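Local coordinates for protein succinate dehydrogenase subunit A (Mycolicibacterium smegmatis, PDB 7D6V) that probably oxidises succinate to fumarate on a bound FAD, as the flavoprotein subunit of a membrane-anchored respiratory complex that passes electrons towards quinone, at residues 37-42 against 226-231; 167-172 against 198-203; 210-215 against 388-393; 188-193 against 532-537. All blocks are in the same frame, centred on the assembly; numbering follows the deposited sequence.

In the fold
Interactions 1 and 3 touch the same FAD at different places: interaction 1 holds its adenosine part, whereas interaction 3 reaches the flavin ring and the ribityl chain; their centres are about 12 Å apart. The two are joined directly through the likely hydrogen bond Gly227 N to Gly211 O (3.3 Å). Interaction 2 lies about 12 Å from interaction 1, centre to centre, and probably bonds to it where Thr38 O accepts Thr172 N (2.7 Å). Interaction 4 starts from the same sheet as interaction 2: Val198 N and Gly189 O approach to 2.9 Å, and Glu171 OE1 lies 3.2 Å from Arg192 NH1. Interactions 3 and 4 do not touch.

Interaction 1: 37-42 against 226-231; sequences VTKSLF and TGDGHA. With FAD (flavin-adenine dinucleotide), chain D.
Lys39 and Asp228 form a buried salt bridge beside the adenine of FAD, in the Rossmann-type FAD-binding domain. Residues 37-42 leave strand 34-37, second in sequence among the strands of the parallel sheet, and residues 226-231 lead into helix 230-236.

The ionic link runs from Lys39 NZ to Asp228 OD2 (2.7 Å), the amine meeting the carboxylate oxygen nearly end-on, while the two side chains lie about perpendicular to each other. A bend at chi3 (-87°) turns the end of the lysine towards the carboxylate. Thr226 OG1 also stands 3.3 Å from Lys39 NZ, and the carbonyl oxygen of Glu224 accepts a weak hydrogen bond from this amine. Asp539 makes a long, weak ion pair with it too. Several oxygens thus surround the buried ammonium group, which would probably favour its charged state.

Dispersion contacts come from the aliphatic part of the lysine, which lies over one face of the adenine: CB is 3.8 Å from FAD C4A and CE is 3.4 Å from FAD C5A. Farther back, Val37 CG1 approaches FAD C2A, and Thr38 CG2 packs against the ribose hydroxyl O3B.

Hydrogen bonds to the cofactor are weak but come from both segments. The backbone amide of Lys39 reaches the ribose through N to FAD O2B (3.3 Å). On the opposite segment, Asp228 OD2 serves two donors: besides accepting from the lysine, it takes a weak hydrogen bond from the exocyclic amine FAD N6A at 3.3 Å, with an N-H...O angle of 142°.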
# COMPACT_ATOMS: atom_id res chain seq x y z
N VAL A 37 17.26 8.54 8.94
CA VAL A 37 16.34 8.89 10.03
C VAL A 37 14.97 9.12 9.43
O VAL A 37 14.82 9.91 8.49
CB VAL A 37 16.83 10.12 10.81
CG1 VAL A 37 15.87 10.45 11.93
CG2 VAL A 37 18.22 9.87 11.35
N THR A 38 13.96 8.43 9.96
CA THR A 38 12.61 8.49 9.44
C THR A 38 11.65 8.70 10.60
O THR A 38 11.78 8.07 11.65
CB THR A 38 12.24 7.20 8.70
OG1 THR A 38 13.15 7.01 7.61
CG2 THR A 38 10.84 7.29 8.13
N LYS A 39 10.67 9.59 10.40
CA LYS A 39 9.69 9.84 11.45
C LYS A 39 8.66 8.73 11.54
O LYS A 39 8.09 8.50 12.61
CB LYS A 39 9.01 11.18 11.19
CG LYS A 39 8.75 12.00 12.44
CD LYS A 39 7.66 13.02 12.19
CE LYS A 39 8.23 14.30 11.62
NZ LYS A 39 7.17 15.30 11.35
N SER A 40 8.41 8.02 10.44
CA SER A 40 7.48 6.91 10.37
C SER A 40 8.25 5.60 10.27
O SER A 40 9.48 5.56 10.42
CB SER A 40 6.52 7.11 9.19
OG SER A 40 7.23 7.30 7.98
N LEU A 41 7.53 4.51 10.04
CA LEU A 41 8.17 3.23 9.81
C LEU A 41 8.87 3.22 8.45
O LEU A 41 8.57 4.02 7.56
CB LEU A 41 7.16 2.09 9.89
CG LEU A 41 6.62 1.71 11.27
CD1 LEU A 41 5.55 0.64 11.16
CD2 LEU A 41 7.73 1.24 12.18
N PHE A 42 9.81 2.29 8.30
CA PHE A 42 10.59 2.20 7.07
C PHE A 42 9.69 1.81 5.90
O PHE A 42 9.00 0.78 5.94
CB PHE A 42 11.71 1.18 7.25
CG PHE A 42 12.76 1.22 6.17
CD1 PHE A 42 13.04 2.40 5.50
CD2 PHE A 42 13.47 0.08 5.83
CE1 PHE A 42 14.00 2.44 4.52
CE2 PHE A 42 14.43 0.12 4.85
CZ PHE A 42 14.70 1.30 4.19
N THR A 226 4.47 18.18 8.54
CA THR A 226 4.34 19.28 9.48
C THR A 226 5.30 20.42 9.20
O THR A 226 5.52 21.26 10.08
CB THR A 226 4.54 18.77 10.92
OG1 THR A 226 5.88 18.28 11.06
CG2 THR A 226 3.56 17.67 11.24
N GLY A 227 5.88 20.47 8.01
CA GLY A 227 6.81 21.53 7.68
C GLY A 227 8.19 21.37 8.25
O GLY A 227 8.98 22.32 8.21
N ASP A 228 8.51 20.20 8.80
CA ASP A 228 9.87 19.94 9.24
C ASP A 228 10.81 19.94 8.04
O ASP A 228 10.41 19.66 6.91
CB ASP A 228 9.95 18.60 9.97
CG ASP A 228 9.13 18.57 11.23
OD1 ASP A 228 8.95 19.64 11.85
OD2 ASP A 228 8.66 17.48 11.62
N GLY A 229 12.07 20.27 8.29
CA GLY A 229 12.99 20.42 7.19
C GLY A 229 13.05 21.85 6.73
O GLY A 229 14.11 22.47 6.75
N HIS A 230 11.90 22.40 6.31
CA HIS A 230 11.83 23.83 6.04
C HIS A 230 12.26 24.63 7.27
O HIS A 230 13.17 25.46 7.20
CB HIS A 230 10.41 24.22 5.63
CG HIS A 230 9.92 23.52 4.40
ND1 HIS A 230 9.87 24.12 3.17
CD2 HIS A 230 9.43 22.27 4.23
CE1 HIS A 230 9.38 23.27 2.28
NE2 HIS A 230 9.11 22.14 2.90
N ALA A 231 11.64 24.34 8.42
CA ALA A 231 11.99 25.03 9.65
C ALA A 231 13.39 24.66 10.13
O ALA A 231 14.09 25.51 10.69
CB ALA A 231 10.96 24.73 10.73
PA FAD D . 8.26 11.92 1.45
O1A FAD D . 8.69 10.59 0.96
O2A FAD D . 6.84 12.32 1.32
O5B FAD D . 8.60 11.97 3.01
C5B FAD D . 9.74 12.61 3.54
C4B FAD D . 10.35 11.76 4.65
O4B FAD D . 10.96 12.58 5.63
C3B FAD D . 9.35 10.91 5.39
O3B FAD D . 9.93 9.62 5.56
C2B FAD D . 9.24 11.55 6.75
O2B FAD D . 8.93 10.62 7.78
C1B FAD D . 10.62 12.11 6.93
N9A FAD D . 10.62 13.22 7.90
C8A FAD D . 9.90 14.34 7.83
N7A FAD D . 10.16 15.13 8.89
C5A FAD D . 11.05 14.51 9.66
C6A FAD D . 11.75 14.78 10.92
N6A FAD D . 11.55 15.92 11.60
N1A FAD D . 12.61 13.85 11.37
C2A FAD D . 12.84 12.72 10.71
N3A FAD D . 12.24 12.41 9.57
C4A FAD D . 11.35 13.24 9.00
N1 FAD D . 3.45 13.45 -7.43
C2 FAD D . 3.45 12.97 -8.68
O2 FAD D . 4.39 13.27 -9.43
N3 FAD D . 2.49 12.18 -9.17
C4 FAD D . 1.45 11.82 -8.43
O4 FAD D . 0.57 11.09 -8.90
C4X FAD D . 1.36 12.30 -7.04
N5 FAD D . 0.34 11.97 -6.24
C5X FAD D . 0.29 12.42 -4.98
C6 FAD D . -0.77 12.06 -4.17
C7 FAD D . -0.83 12.53 -2.87
C7M FAD D . -1.98 12.15 -1.98
C8 FAD D . 0.24 13.40 -2.35
C8M FAD D . 0.17 13.90 -0.94
C9 FAD D . 1.30 13.75 -3.15
C9A FAD D . 1.36 13.29 -4.45
N10 FAD D . 2.44 13.65 -5.27
C10 FAD D . 2.46 13.16 -6.57
C1' FAD D . 3.51 14.50 -4.76
C2' FAD D . 4.74 13.64 -4.46
O2' FAD D . 4.33 12.38 -3.95
C3' FAD D . 5.65 14.27 -3.42
O3' FAD D . 6.19 15.47 -3.96
C4' FAD D . 6.79 13.33 -3.08
O4' FAD D . 6.28 12.13 -2.53
C5' FAD D . 7.75 13.94 -2.07
O5' FAD D . 8.64 12.91 -1.67
P FAD D . 9.83 13.15 -0.63
O1P FAD D . 10.76 12.00 -0.76
O2P FAD D . 10.37 14.53 -0.81
O3P FAD D . 9.13 13.11 0.81

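Interaction 2: 167-172 against 198-203; sequences RVFHET and VLFEAP
The rings of Phe200 and Phe169 meet in a T-shaped pair that joins two sheets of the FAD-binding domain: strand 166-169 is an outermost strand of the parallel Rossmann-type sheet, and strand 197-200 belongs to the four-stranded mixed sheet.

From CB outwards, Phe200 comes into contact with residues 167-172 at the far end of its ring. Its CB and CG set the direction, with CG anti to the carbonyl carbon (chi1 -56°), and the ring then extends towards Phe169, which arrives from the opposite direction. CE1 does most of the touching. It stands 3.7 Å above the plane of the Phe169 ring, over its centre, and its closest approach is to Phe169 CZ (3.8 Å). The tip atom, CZ, stands beside it over the same face, displaced slightly from the centre towards Phe169 CG (4.1 Å). With the planes at 85° and the centroids 5.0 Å apart, an edge of Phe200 points into a face of Phe169. The Phe169 ring in turn places its CE1 over the guanidinium of Arg167, and also meets the ring of His7 from strand 5-7.

Within the mixed sheet, the methyls Thr172 CG2 and Val198 CG1 approach tip to tip (4.1 Å) across the intervening strand 184-191. The threonine hydroxyl turns back to its own segment, and OG1 donates to His170 O from above the carbonyl plane (3.2 Å).

No hydrogen bond crosses between the segments. The phenylalanine pair links the two sheets by apolar packing, to which aromatic C-H groups directed at a pi face probably add a modest electrostatic attraction.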
# COMPACT_ATOMS: atom_id res chain seq x y z
N ARG A 167 22.70 2.44 8.14
CA ARG A 167 21.81 2.12 9.23
C ARG A 167 20.55 2.96 9.12
O ARG A 167 20.62 4.16 8.82
CB ARG A 167 22.47 2.34 10.59
CG ARG A 167 21.67 1.78 11.75
CD ARG A 167 22.45 1.81 13.04
NE ARG A 167 21.59 1.51 14.18
CZ ARG A 167 22.00 1.52 15.44
NH1 ARG A 167 23.26 1.81 15.73
NH2 ARG A 167 21.15 1.23 16.41
N VAL A 168 19.40 2.34 9.35
CA VAL A 168 18.10 3.00 9.26
C VAL A 168 17.57 3.21 10.67
O VAL A 168 17.53 2.27 11.47
CB VAL A 168 17.11 2.18 8.42
CG1 VAL A 168 15.81 2.94 8.25
CG2 VAL A 168 17.70 1.84 7.07
N PHE A 169 17.17 4.44 10.97
CA PHE A 169 16.57 4.80 12.26
C PHE A 169 15.13 5.23 11.98
O PHE A 169 14.86 6.42 11.80
CB PHE A 169 17.35 5.91 12.96
CG PHE A 169 18.80 5.60 13.21
CD1 PHE A 169 19.25 5.30 14.48
CD2 PHE A 169 19.72 5.65 12.18
CE1 PHE A 169 20.58 5.03 14.72
CE2 PHE A 169 21.05 5.37 12.41
CZ PHE A 169 21.48 5.07 13.68
N HIS A 170 14.21 4.28 11.95
CA HIS A 170 12.81 4.60 11.76
C HIS A 170 12.16 4.95 13.09
O HIS A 170 12.68 4.62 14.16
CB HIS A 170 12.06 3.45 11.09
CG HIS A 170 11.99 2.21 11.92
ND1 HIS A 170 10.88 1.87 12.67
CD2 HIS A 170 12.89 1.22 12.12
CE1 HIS A 170 11.11 0.73 13.29
NE2 HIS A 170 12.32 0.32 12.98
N GLU A 171 11.01 5.62 13.01
CA GLU A 171 10.30 6.12 14.19
C GLU A 171 11.18 7.06 15.01
O GLU A 171 11.15 7.06 16.24
CB GLU A 171 9.79 4.96 15.06
CG GLU A 171 8.72 4.08 14.44
CD GLU A 171 7.41 4.81 14.22
OE1 GLU A 171 7.09 5.71 15.02
OE2 GLU A 171 6.68 4.46 13.26
N THR A 172 11.97 7.88 14.32
CA THR A 172 12.86 8.84 14.94
C THR A 172 12.60 10.21 14.35
O THR A 172 12.49 10.36 13.13
CB THR A 172 14.33 8.45 14.75
OG1 THR A 172 14.52 7.09 15.16
CG2 THR A 172 15.24 9.35 15.56
N VAL A 198 18.72 11.24 20.97
CA VAL A 198 19.78 10.73 20.12
C VAL A 198 20.44 11.90 19.40
O VAL A 198 19.76 12.80 18.88
CB VAL A 198 19.26 9.67 19.13
CG1 VAL A 198 18.13 10.23 18.28
CG2 VAL A 198 20.38 9.14 18.26
N LEU A 199 21.77 11.90 19.39
CA LEU A 199 22.57 12.91 18.71
C LEU A 199 23.41 12.22 17.64
O LEU A 199 24.18 11.30 17.94
CB LEU A 199 23.46 13.66 19.69
CG LEU A 199 24.55 14.52 19.06
CD1 LEU A 199 23.95 15.70 18.31
CD2 LEU A 199 25.53 14.99 20.11
N PHE A 200 23.27 12.67 16.40
CA PHE A 200 24.12 12.25 15.30
C PHE A 200 25.20 13.31 15.09
O PHE A 200 24.98 14.49 15.33
CB PHE A 200 23.30 12.05 14.03
CG PHE A 200 22.17 11.07 14.19
CD1 PHE A 200 22.37 9.73 13.96
CD2 PHE A 200 20.92 11.50 14.59
CE1 PHE A 200 21.34 8.83 14.12
CE2 PHE A 200 19.89 10.61 14.74
CZ PHE A 200 20.10 9.27 14.51
N GLU A 201 26.37 12.86 14.66
CA GLU A 201 27.55 13.71 14.58
C GLU A 201 28.14 13.67 13.18
O GLU A 201 29.34 13.47 12.98
CB GLU A 201 28.59 13.30 15.62
CG GLU A 201 28.28 13.81 17.01
CD GLU A 201 28.97 12.99 18.09
OE1 GLU A 201 28.52 11.86 18.35
OE2 GLU A 201 29.96 13.48 18.67
N ALA A 202 27.31 13.86 12.18
CA ALA A 202 27.81 13.85 10.82
C ALA A 202 28.14 15.26 10.35
O ALA A 202 27.47 16.22 10.74
CB ALA A 202 26.79 13.23 9.88
N PRO A 203 29.17 15.42 9.52
CA PRO A 203 29.48 16.74 8.96
C PRO A 203 28.57 17.17 7.82
O PRO A 203 28.65 18.33 7.40
CB PRO A 203 30.92 16.58 8.47
CG PRO A 203 31.07 15.14 8.20
CD PRO A 203 30.20 14.42 9.19

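Interaction 3: 210-215 against 388-393; sequences GGIGKS and HYVMGG. With FAD (flavin-adenine dinucleotide), chain D.
Val390 packs against Ile212 and Gly211, bringing a strand of the FAD domain against the loop that follows strand 204-206. The second segment begins with His388, whose CE1 lies 3.5 Å from FAD C7; the edge of its imidazole is set over a face of the flavin's dimethylbenzene ring. Ser220 OG is hydrogen-bonded to His388 ND1 and helps to fix the rotation of the ring. Tyr389 follows and also turns to the cofactor, with the ribityl hydroxyl O3' in the ring plane at its edge and the cation of Arg423 forming a cation-pi contact. His388 and Tyr389 both pair with Gln247, which makes a classic beta bulge.

Val390 points the other way, into the loop. Its CB is 4.0 Å from Ile212 CG1, the two side chains crossing at about a right angle, and its CG1 is 4.1 Å from Gly211 CA. Beyond it, Met391 brings SD to the edge of the Tyr389 ring.

Behind this purely apolar contact, Ile212 packs on Val546 and Val550 of helix 532-556, while Ile246 of strand 246-253, the antiparallel neighbour of strand 383-395, touches both Ile212 and Val390.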
# COMPACT_ATOMS: atom_id res chain seq x y z
N GLY A 210 9.92 16.44 2.83
CA GLY A 210 8.55 16.49 2.36
C GLY A 210 7.93 17.88 2.44
O GLY A 210 8.60 18.90 2.31
N GLY A 211 6.61 17.90 2.68
CA GLY A 211 5.81 19.08 2.53
C GLY A 211 5.32 19.67 3.84
O GLY A 211 5.81 19.35 4.92
N ILE A 212 4.32 20.55 3.73
CA ILE A 212 3.86 21.38 4.83
C ILE A 212 2.34 21.32 4.99
O ILE A 212 1.72 22.24 5.53
CB ILE A 212 4.30 22.84 4.63
CG1 ILE A 212 3.66 23.42 3.37
CG2 ILE A 212 5.81 22.94 4.53
CD1 ILE A 212 3.40 24.90 3.44
N GLY A 213 1.73 20.22 4.53
CA GLY A 213 0.29 20.21 4.35
C GLY A 213 -0.54 20.14 5.62
O GLY A 213 -1.74 20.38 5.56
N LYS A 214 0.08 19.82 6.76
CA LYS A 214 -0.68 19.73 8.00
C LYS A 214 -0.98 21.09 8.62
O LYS A 214 -1.63 21.15 9.66
CB LYS A 214 0.05 18.86 9.02
CG LYS A 214 0.07 17.39 8.66
CD LYS A 214 -1.27 16.96 8.08
CE LYS A 214 -2.13 16.25 9.11
NZ LYS A 214 -3.24 15.50 8.47
N SER A 215 -0.51 22.18 8.01
CA SER A 215 -0.87 23.51 8.47
C SER A 215 -2.24 23.95 7.98
O SER A 215 -2.72 25.01 8.39
CB SER A 215 0.18 24.53 8.03
OG SER A 215 1.48 24.13 8.44
N HIS A 388 -2.48 20.51 -1.63
CA HIS A 388 -1.87 19.29 -2.16
C HIS A 388 -0.35 19.31 -2.12
O HIS A 388 0.26 18.38 -1.58
CB HIS A 388 -2.35 19.06 -3.60
CG HIS A 388 -1.91 17.75 -4.18
ND1 HIS A 388 -2.20 16.54 -3.58
CD2 HIS A 388 -1.21 17.46 -5.30
CE1 HIS A 388 -1.70 15.57 -4.32
NE2 HIS A 388 -1.09 16.10 -5.36
N TYR A 389 0.28 20.34 -2.67
CA TYR A 389 1.72 20.36 -2.88
C TYR A 389 2.24 21.77 -2.64
O TYR A 389 1.53 22.75 -2.86
CB TYR A 389 2.07 19.89 -4.30
CG TYR A 389 3.54 19.68 -4.57
CD1 TYR A 389 4.33 20.69 -5.09
CD2 TYR A 389 4.13 18.44 -4.34
CE1 TYR A 389 5.66 20.49 -5.35
CE2 TYR A 389 5.46 18.24 -4.59
CZ TYR A 389 6.23 19.26 -5.10
OH TYR A 389 7.56 19.05 -5.35
N VAL A 390 3.48 21.86 -2.18
CA VAL A 390 4.16 23.14 -2.01
C VAL A 390 5.34 23.19 -2.97
O VAL A 390 6.22 22.32 -2.94
CB VAL A 390 4.59 23.37 -0.55
CG1 VAL A 390 5.50 22.27 -0.04
CG2 VAL A 390 5.25 24.73 -0.40
N MET A 391 5.34 24.19 -3.85
CA MET A 391 6.41 24.35 -4.83
C MET A 391 7.61 25.08 -4.26
O MET A 391 8.67 25.10 -4.90
CB MET A 391 5.88 25.09 -6.06
CG MET A 391 5.05 24.22 -6.98
SD MET A 391 3.38 23.97 -6.37
CE MET A 391 2.52 25.33 -7.14
N GLY A 392 7.48 25.69 -3.08
CA GLY A 392 8.60 26.34 -2.44
C GLY A 392 9.39 25.38 -1.57
O GLY A 392 9.06 24.21 -1.41
N GLY A 393 10.47 25.90 -1.00
CA GLY A 393 11.31 25.09 -0.15
C GLY A 393 12.68 25.72 0.01
O GLY A 393 12.86 26.91 -0.23
PA FAD D . 8.26 11.92 1.45
O1A FAD D . 8.69 10.59 0.96
O2A FAD D . 6.84 12.32 1.32
O5B FAD D . 8.60 11.97 3.01
C5B FAD D . 9.74 12.61 3.54
C4B FAD D . 10.35 11.76 4.65
O4B FAD D . 10.96 12.58 5.63
C3B FAD D . 9.35 10.91 5.39
O3B FAD D . 9.93 9.62 5.56
C2B FAD D . 9.24 11.55 6.75
O2B FAD D . 8.93 10.62 7.78
C1B FAD D . 10.62 12.11 6.93
N9A FAD D . 10.62 13.22 7.90
C8A FAD D . 9.90 14.34 7.83
N7A FAD D . 10.16 15.13 8.89
C5A FAD D . 11.05 14.51 9.66
C6A FAD D . 11.75 14.78 10.92
N6A FAD D . 11.55 15.92 11.60
N1A FAD D . 12.61 13.85 11.37
C2A FAD D . 12.84 12.72 10.71
N3A FAD D . 12.24 12.41 9.57
C4A FAD D . 11.35 13.24 9.00
N1 FAD D . 3.45 13.45 -7.43
C2 FAD D . 3.45 12.97 -8.68
O2 FAD D . 4.39 13.27 -9.43
N3 FAD D . 2.49 12.18 -9.17
C4 FAD D . 1.45 11.82 -8.43
O4 FAD D . 0.57 11.09 -8.90
C4X FAD D . 1.36 12.30 -7.04
N5 FAD D . 0.34 11.97 -6.24
C5X FAD D . 0.29 12.42 -4.98
C6 FAD D . -0.77 12.06 -4.17
C7 FAD D . -0.83 12.53 -2.87
C7M FAD D . -1.98 12.15 -1.98
C8 FAD D . 0.24 13.40 -2.35
C8M FAD D . 0.17 13.90 -0.94
C9 FAD D . 1.30 13.75 -3.15
C9A FAD D . 1.36 13.29 -4.45
N10 FAD D . 2.44 13.65 -5.27
C10 FAD D . 2.46 13.16 -6.57
C1' FAD D . 3.51 14.50 -4.76
C2' FAD D . 4.74 13.64 -4.46
O2' FAD D . 4.33 12.38 -3.95
C3' FAD D . 5.65 14.27 -3.42
O3' FAD D . 6.19 15.47 -3.96
C4' FAD D . 6.79 13.33 -3.08
O4' FAD D . 6.28 12.13 -2.53
C5' FAD D . 7.75 13.94 -2.07
O5' FAD D . 8.64 12.91 -1.67
P FAD D . 9.83 13.15 -0.63
O1P FAD D . 10.76 12.00 -0.76
O2P FAD D . 10.37 14.53 -0.81
O3P FAD D . 9.13 13.11 0.81

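Interaction 4: 188-193 against 532-537; sequences FGYYRE and PGWHLA
Tyr190, Trp534 and His535 form an aromatic cluster that joins strand 184-191 of the FAD-binding domain to the first turn of helix 532-556 in the C-terminal region. Packing is closest around His535, which Tyr190 and Arg192 both approach. Tyr190 CG lies between the backbone N and the carbonyl carbon (chi1 62°), which sends the ring towards the helix, and its OH comes 3.4 Å from His535 CD2. The two ring planes are nearly parallel, 26° apart, but slid so far that they barely overlap. Bent at chi3, the buried Arg192 brings the edge of its guanidinium to His535, with NE and NH2 each 3.5 Å from ND1 and the planes 66° apart; its NH1 makes a long, weak ion pair with Glu171.

Trp534 makes a looser approach, CH2 to Tyr190 CG at 4.3 Å, while its own NE1 is hydrogen-bonded to Val468 O. On the outer side, the partly exposed Glu193 and Pro532 pack on Met98 and Leu48 of the iron-sulfur subunit.

Tyr190 rests on Ser173 and Thr175 of the neighbouring strand 172-179, and Phe188 packs on helix 458-469, while Leu536 touches helix 481-495.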
# COMPACT_ATOMS: atom_id res chain seq x y z
N PHE A 188 20.06 16.49 16.19
CA PHE A 188 19.56 16.11 17.50
C PHE A 188 18.08 15.77 17.40
O PHE A 188 17.32 16.50 16.76
CB PHE A 188 19.79 17.23 18.52
CG PHE A 188 19.25 16.94 19.89
CD1 PHE A 188 20.01 16.27 20.82
CD2 PHE A 188 17.97 17.35 20.24
CE1 PHE A 188 19.52 16.01 22.08
CE2 PHE A 188 17.48 17.09 21.50
CZ PHE A 188 18.25 16.42 22.42
N GLY A 189 17.68 14.67 18.01
CA GLY A 189 16.29 14.27 17.96
C GLY A 189 15.95 13.31 19.07
O GLY A 189 16.73 13.11 20.00
N TYR A 190 14.77 12.70 18.95
CA TYR A 190 14.29 11.77 19.96
C TYR A 190 13.70 10.54 19.28
O TYR A 190 13.24 10.60 18.14
CB TYR A 190 13.24 12.41 20.88
CG TYR A 190 11.99 12.85 20.16
CD1 TYR A 190 11.89 14.13 19.64
CD2 TYR A 190 10.91 12.00 20.01
CE1 TYR A 190 10.75 14.54 18.98
CE2 TYR A 190 9.77 12.40 19.35
CZ TYR A 190 9.70 13.67 18.84
OH TYR A 190 8.56 14.08 18.18
N TYR A 191 13.72 9.43 20.01
CA TYR A 191 13.02 8.23 19.58
C TYR A 191 11.55 8.34 19.97
O TYR A 191 11.23 8.67 21.11
CB TYR A 191 13.64 6.99 20.23
CG TYR A 191 15.00 6.62 19.71
CD1 TYR A 191 16.13 6.78 20.49
CD2 TYR A 191 15.16 6.08 18.44
CE1 TYR A 191 17.38 6.44 20.03
CE2 TYR A 191 16.40 5.73 17.97
CZ TYR A 191 17.50 5.91 18.76
OH TYR A 191 18.75 5.56 18.30
N ARG A 192 10.66 8.06 19.02
CA ARG A 192 9.24 8.11 19.33
C ARG A 192 8.87 7.07 20.37
O ARG A 192 8.10 7.35 21.30
CB ARG A 192 8.41 7.92 18.06
CG ARG A 192 8.48 9.06 17.08
CD ARG A 192 7.41 8.91 16.02
NE ARG A 192 6.10 9.35 16.50
CZ ARG A 192 4.94 8.96 15.99
NH1 ARG A 192 4.92 8.11 14.97
NH2 ARG A 192 3.81 9.42 16.49
N GLU A 193 9.42 5.86 20.26
CA GLU A 193 9.00 4.75 21.11
C GLU A 193 9.30 5.03 22.58
O GLU A 193 8.46 4.79 23.45
CB GLU A 193 9.68 3.46 20.66
CG GLU A 193 9.66 2.36 21.70
CD GLU A 193 10.58 1.22 21.35
OE1 GLU A 193 11.35 1.35 20.38
OE2 GLU A 193 10.54 0.18 22.05
N PRO A 532 1.93 11.20 21.59
CA PRO A 532 1.65 12.02 20.40
C PRO A 532 1.26 13.45 20.70
O PRO A 532 1.41 14.31 19.82
CB PRO A 532 0.51 11.26 19.71
CG PRO A 532 -0.07 10.40 20.75
CD PRO A 532 1.00 10.07 21.72
N GLY A 533 0.76 13.76 21.90
CA GLY A 533 0.53 15.15 22.25
C GLY A 533 1.82 15.93 22.37
O GLY A 533 1.91 17.07 21.91
N TRP A 534 2.84 15.31 22.97
CA TRP A 534 4.16 15.92 23.02
C TRP A 534 4.74 16.10 21.62
O TRP A 534 5.34 17.14 21.32
CB TRP A 534 5.07 15.04 23.89
CG TRP A 534 6.49 15.47 23.99
CD1 TRP A 534 6.95 16.73 24.15
CD2 TRP A 534 7.64 14.62 23.97
NE1 TRP A 534 8.32 16.73 24.22
CE2 TRP A 534 8.77 15.44 24.11
CE3 TRP A 534 7.82 13.24 23.84
CZ2 TRP A 534 10.06 14.93 24.12
CZ3 TRP A 534 9.11 12.73 23.85
CH2 TRP A 534 10.21 13.58 23.99
N HIS A 535 4.55 15.10 20.75
CA HIS A 535 5.04 15.20 19.39
C HIS A 535 4.36 16.34 18.63
O HIS A 535 5.01 17.07 17.88
CB HIS A 535 4.83 13.87 18.66
CG HIS A 535 5.41 12.69 19.38
ND1 HIS A 535 5.02 11.40 19.12
CD2 HIS A 535 6.35 12.61 20.35
CE1 HIS A 535 5.69 10.57 19.91
NE2 HIS A 535 6.50 11.29 20.66
N LEU A 536 3.05 16.49 18.82
CA LEU A 536 2.33 17.59 18.19
C LEU A 536 2.80 18.93 18.72
O LEU A 536 2.95 19.90 17.96
CB LEU A 536 0.83 17.42 18.41
CG LEU A 536 -0.09 18.42 17.71
CD1 LEU A 536 0.20 18.47 16.23
CD2 LEU A 536 -1.54 18.08 17.97
N ALA A 537 3.04 19.02 20.03
CA ALA A 537 3.55 20.26 20.61
C ALA A 537 4.91 20.61 20.03
O ALA A 537 5.23 21.80 19.85
CB ALA A 537 3.64 20.13 22.13